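Local structure of maleylacetate reductase (Agrobacterium tumefaciens, 3HL0) at residues S166-M174 / L293-P303. The protein catalyses the NAD-linked reduction of maleylacetate to 3-oxoadipate, probably as a step in gamma-resorcylate catabolism. Sequence-based numbering, arbitrary orientation.
Sequences SMTSGLNAM and LFDFAARLGAP
Leu-171 and Phe-296 meet in a buried, largely apolar helix-helix contact within the C-terminal, all-helical part of this iron-containing alcohol dehydrogenase fold. The helical segments 166-174 and 293-300, parts of helices 163-180 and 289-300, run nearly antiparallel (156°), with their axes 10.5 Å apart at closest approach, a spacing filled mainly by leucine, phenylalanine and selenomethionine side chains. Leu-171 is forked to suit: CD2 lies at the edge of the Phe-296 ring, while CD1 reaches Ala-302 CB at 3.7 Å and also touches the small Ala-297. One turn on, selenomethionine Met-174 makes a Met-aromatic contact, its SE 4.7 Å from the Phe-296 ring centroid and oblique to it; the bend at chi3 (59°) turns CE to within 3.6 Å of Leu-293 CD2. The other helix ends in a Schellman motif, in which Gly-301 takes the positive phi that a residue without CB favours and Ala-302 N bonds back to Ala-297 O. Beside this turn Met-167, also selenomethionine, folds at chi2 and chi3 to lay SE against Leu-300 CB (3.8 Å). Beyond it, the methyl CG2 of Thr-168 packs on Pro-303 CD at 3.6 Å, with the bound NAD about 7 Å from the threonine side chain. Helix 188-210 adds Val-208 against Met-167 and Ile-202 against Met-174.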
loop_
_atom_site.group_PDB
_atom_site.type_symbol
_atom_site.label_atom_id
_atom_site.label_comp_id
_atom_site.label_asym_id
_atom_site.label_seq_id
_atom_site.Cartn_x
_atom_site.Cartn_y
_atom_site.Cartn_z
ATOM N N SER A 166 1.968 3.942 10.921
ATOM C CA SER A 166 2.788 4.069 12.160
ATOM C C SER A 166 2.229 3.134 13.254
ATOM O O SER A 166 3.012 2.422 13.954
ATOM C CB SER A 166 2.846 5.533 12.695
ATOM O OG SER A 166 3.530 6.346 11.729
HETATM N N MSE A 167 0.900 3.095 13.395
HETATM C CA MSE A 167 0.269 2.262 14.430
HETATM C C MSE A 167 0.417 0.769 14.102
HETATM O O MSE A 167 0.805 -0.017 14.967
HETATM C CB MSE A 167 -1.204 2.614 14.603
HETATM C CG MSE A 167 -1.477 4.079 15.018
HETATM SE SE MSE A 167 -0.563 4.696 16.607
HETATM C CE MSE A 167 0.892 5.631 15.818
ATOM N N THR A 168 0.126 0.377 12.861
ATOM C CA THR A 168 0.168 -1.066 12.559
ATOM C C THR A 168 1.622 -1.561 12.466
ATOM O O THR A 168 1.931 -2.679 12.936
ATOM C CB THR A 168 -0.616 -1.442 11.286
ATOM O OG1 THR A 168 -0.150 -0.591 10.225
ATOM C CG2 THR A 168 -2.090 -1.174 11.544
ATOM N N SER A 169 2.530 -0.750 11.916
ATOM C CA SER A 169 3.922 -1.149 11.908
ATOM C C SER A 169 4.439 -1.223 13.353
ATOM O O SER A 169 5.248 -2.112 13.673
ATOM C CB SER A 169 4.749 -0.123 11.094
ATOM O OG SER A 169 6.147 -0.555 10.990
ATOM N N GLY A 170 3.969 -0.318 14.232
ATOM C CA GLY A 170 4.393 -0.335 15.660
ATOM C C GLY A 170 3.925 -1.627 16.299
ATOM O O GLY A 170 4.661 -2.249 17.070
ATOM N N LEU A 171 2.679 -2.065 15.985
ATOM C CA LEU A 171 2.221 -3.359 16.500
ATOM C C LEU A 171 2.995 -4.548 15.920
ATOM O O LEU A 171 3.194 -5.550 16.622
ATOM C CB LEU A 171 0.690 -3.534 16.315
ATOM C CG LEU A 171 -0.150 -2.586 17.179
ATOM C CD1 LEU A 171 -1.584 -2.518 16.573
ATOM C CD2 LEU A 171 -0.195 -3.080 18.615
ATOM N N ASN A 172 3.426 -4.454 14.648
ATOM C CA ASN A 172 4.307 -5.468 14.047
ATOM C C ASN A 172 5.612 -5.599 14.847
ATOM O O ASN A 172 6.088 -6.712 15.133
ATOM C CB ASN A 172 4.587 -5.072 12.570
ATOM C CG ASN A 172 5.411 -6.101 11.782
ATOM O OD1 ASN A 172 5.589 -7.269 12.146
ATOM N ND2 ASN A 172 5.901 -5.642 10.646
ATOM N N ALA A 173 6.183 -4.461 15.231
ATOM C CA ALA A 173 7.392 -4.485 16.081
ATOM C C ALA A 173 7.088 -5.185 17.401
ATOM O O ALA A 173 7.826 -6.087 17.844
ATOM C CB ALA A 173 7.889 -3.025 16.352
HETATM N N MSE A 174 6.003 -4.774 18.032
HETATM C CA MSE A 174 5.625 -5.354 19.339
HETATM C C MSE A 174 5.453 -6.874 19.225
HETATM O O MSE A 174 5.779 -7.619 20.164
HETATM C CB MSE A 174 4.348 -4.734 19.890
HETATM C CG MSE A 174 4.607 -3.304 20.269
HETATM SE SE MSE A 174 3.024 -2.373 20.854
HETATM C CE MSE A 174 2.544 -3.451 22.290
ATOM N N LEU A 293 -3.540 -6.301 24.943
ATOM C CA LEU A 293 -3.088 -5.878 23.609
ATOM C C LEU A 293 -4.238 -5.406 22.747
ATOM O O LEU A 293 -4.099 -4.458 21.999
ATOM C CB LEU A 293 -2.293 -7.008 22.886
ATOM C CG LEU A 293 -0.860 -7.178 23.357
ATOM C CD1 LEU A 293 -0.342 -8.523 22.821
ATOM C CD2 LEU A 293 0.042 -5.948 22.889
ATOM N N PHE A 294 -5.354 -6.143 22.788
ATOM C CA PHE A 294 -6.546 -5.720 22.049
ATOM C C PHE A 294 -7.008 -4.320 22.468
ATOM O O PHE A 294 -7.287 -3.463 21.620
ATOM C CB PHE A 294 -7.662 -6.772 22.295
ATOM C CG PHE A 294 -8.956 -6.477 21.587
ATOM C CD1 PHE A 294 -9.232 -7.099 20.372
ATOM C CD2 PHE A 294 -9.907 -5.634 22.162
ATOM C CE1 PHE A 294 -10.433 -6.891 19.724
ATOM C CE2 PHE A 294 -11.126 -5.398 21.500
ATOM C CZ PHE A 294 -11.372 -6.045 20.283
ATOM N N ASP A 295 -7.042 -4.075 23.781
ATOM C CA ASP A 295 -7.443 -2.752 24.271
ATOM C C ASP A 295 -6.441 -1.685 23.835
ATOM O O ASP A 295 -6.829 -0.571 23.450
ATOM C CB ASP A 295 -7.574 -2.747 25.797
ATOM C CG ASP A 295 -8.696 -3.653 26.308
ATOM O OD1 ASP A 295 -9.571 -4.045 25.511
ATOM O OD2 ASP A 295 -8.704 -3.957 27.527
ATOM N N PHE A 296 -5.139 -2.033 23.879
ATOM C CA PHE A 296 -4.118 -1.073 23.462
ATOM C C PHE A 296 -4.249 -0.740 21.970
ATOM O O PHE A 296 -4.166 0.418 21.576
ATOM C CB PHE A 296 -2.719 -1.645 23.791
ATOM C CG PHE A 296 -1.594 -0.790 23.301
ATOM C CD1 PHE A 296 -1.284 0.443 23.908
ATOM C CD2 PHE A 296 -0.854 -1.179 22.198
ATOM C CE1 PHE A 296 -0.245 1.234 23.424
ATOM C CE2 PHE A 296 0.176 -0.385 21.709
ATOM C CZ PHE A 296 0.502 0.812 22.308
ATOM N N ALA A 297 -4.472 -1.755 21.135
ATOM C CA ALA A 297 -4.632 -1.553 19.706
ATOM C C ALA A 297 -5.834 -0.647 19.434
ATOM O O ALA A 297 -5.797 0.162 18.518
ATOM C CB ALA A 297 -4.812 -2.924 18.992
ATOM N N ALA A 298 -6.878 -0.786 20.260
ATOM C CA ALA A 298 -8.065 0.042 20.083
ATOM C C ALA A 298 -7.727 1.499 20.418
ATOM O O ALA A 298 -8.223 2.380 19.710
ATOM C CB ALA A 298 -9.237 -0.479 20.951
ATOM N N ARG A 299 -6.893 1.745 21.444
ATOM C CA ARG A 299 -6.424 3.127 21.750
ATOM C C ARG A 299 -5.694 3.715 20.539
ATOM O O ARG A 299 -5.654 4.934 20.368
ATOM C CB ARG A 299 -5.510 3.183 22.996
ATOM C CG ARG A 299 -6.152 2.832 24.360
ATOM C CD ARG A 299 -5.058 2.809 25.467
ATOM N NE ARG A 299 -4.323 4.088 25.498
ATOM C CZ ARG A 299 -3.059 4.254 25.869
ATOM N NH1 ARG A 299 -2.296 3.219 26.234
ATOM N NH2 ARG A 299 -2.549 5.476 25.861
ATOM N N LEU A 300 -5.067 2.883 19.714
ATOM C CA LEU A 300 -4.308 3.403 18.578
ATOM C C LEU A 300 -5.165 3.559 17.333
ATOM O O LEU A 300 -4.722 4.108 16.324
ATOM C CB LEU A 300 -3.132 2.465 18.224
ATOM C CG LEU A 300 -2.171 2.091 19.341
ATOM C CD1 LEU A 300 -1.083 1.237 18.716
ATOM C CD2 LEU A 300 -1.572 3.356 20.024
ATOM N N GLY A 301 -6.383 3.018 17.396
ATOM C CA GLY A 301 -7.261 2.969 16.227
ATOM C C GLY A 301 -6.840 1.999 15.125
ATOM O O GLY A 301 -7.166 2.184 13.956
ATOM N N ALA A 302 -6.085 0.963 15.490
ATOM C CA ALA A 302 -5.645 -0.005 14.505
ATOM C C ALA A 302 -6.808 -0.924 14.092
ATOM O O ALA A 302 -7.779 -1.111 14.857
ATOM C CB ALA A 302 -4.509 -0.874 15.117
ATOM N N PRO A 303 -6.732 -1.493 12.897
ATOM C CA PRO A 303 -7.754 -2.471 12.524
ATOM C C PRO A 303 -7.780 -3.650 13.487
ATOM O O PRO A 303 -6.748 -4.031 14.032
ATOM C CB PRO A 303 -7.322 -2.938 11.134
ATOM C CG PRO A 303 -5.828 -2.665 11.067
ATOM C CD PRO A 303 -5.652 -1.395 11.903
#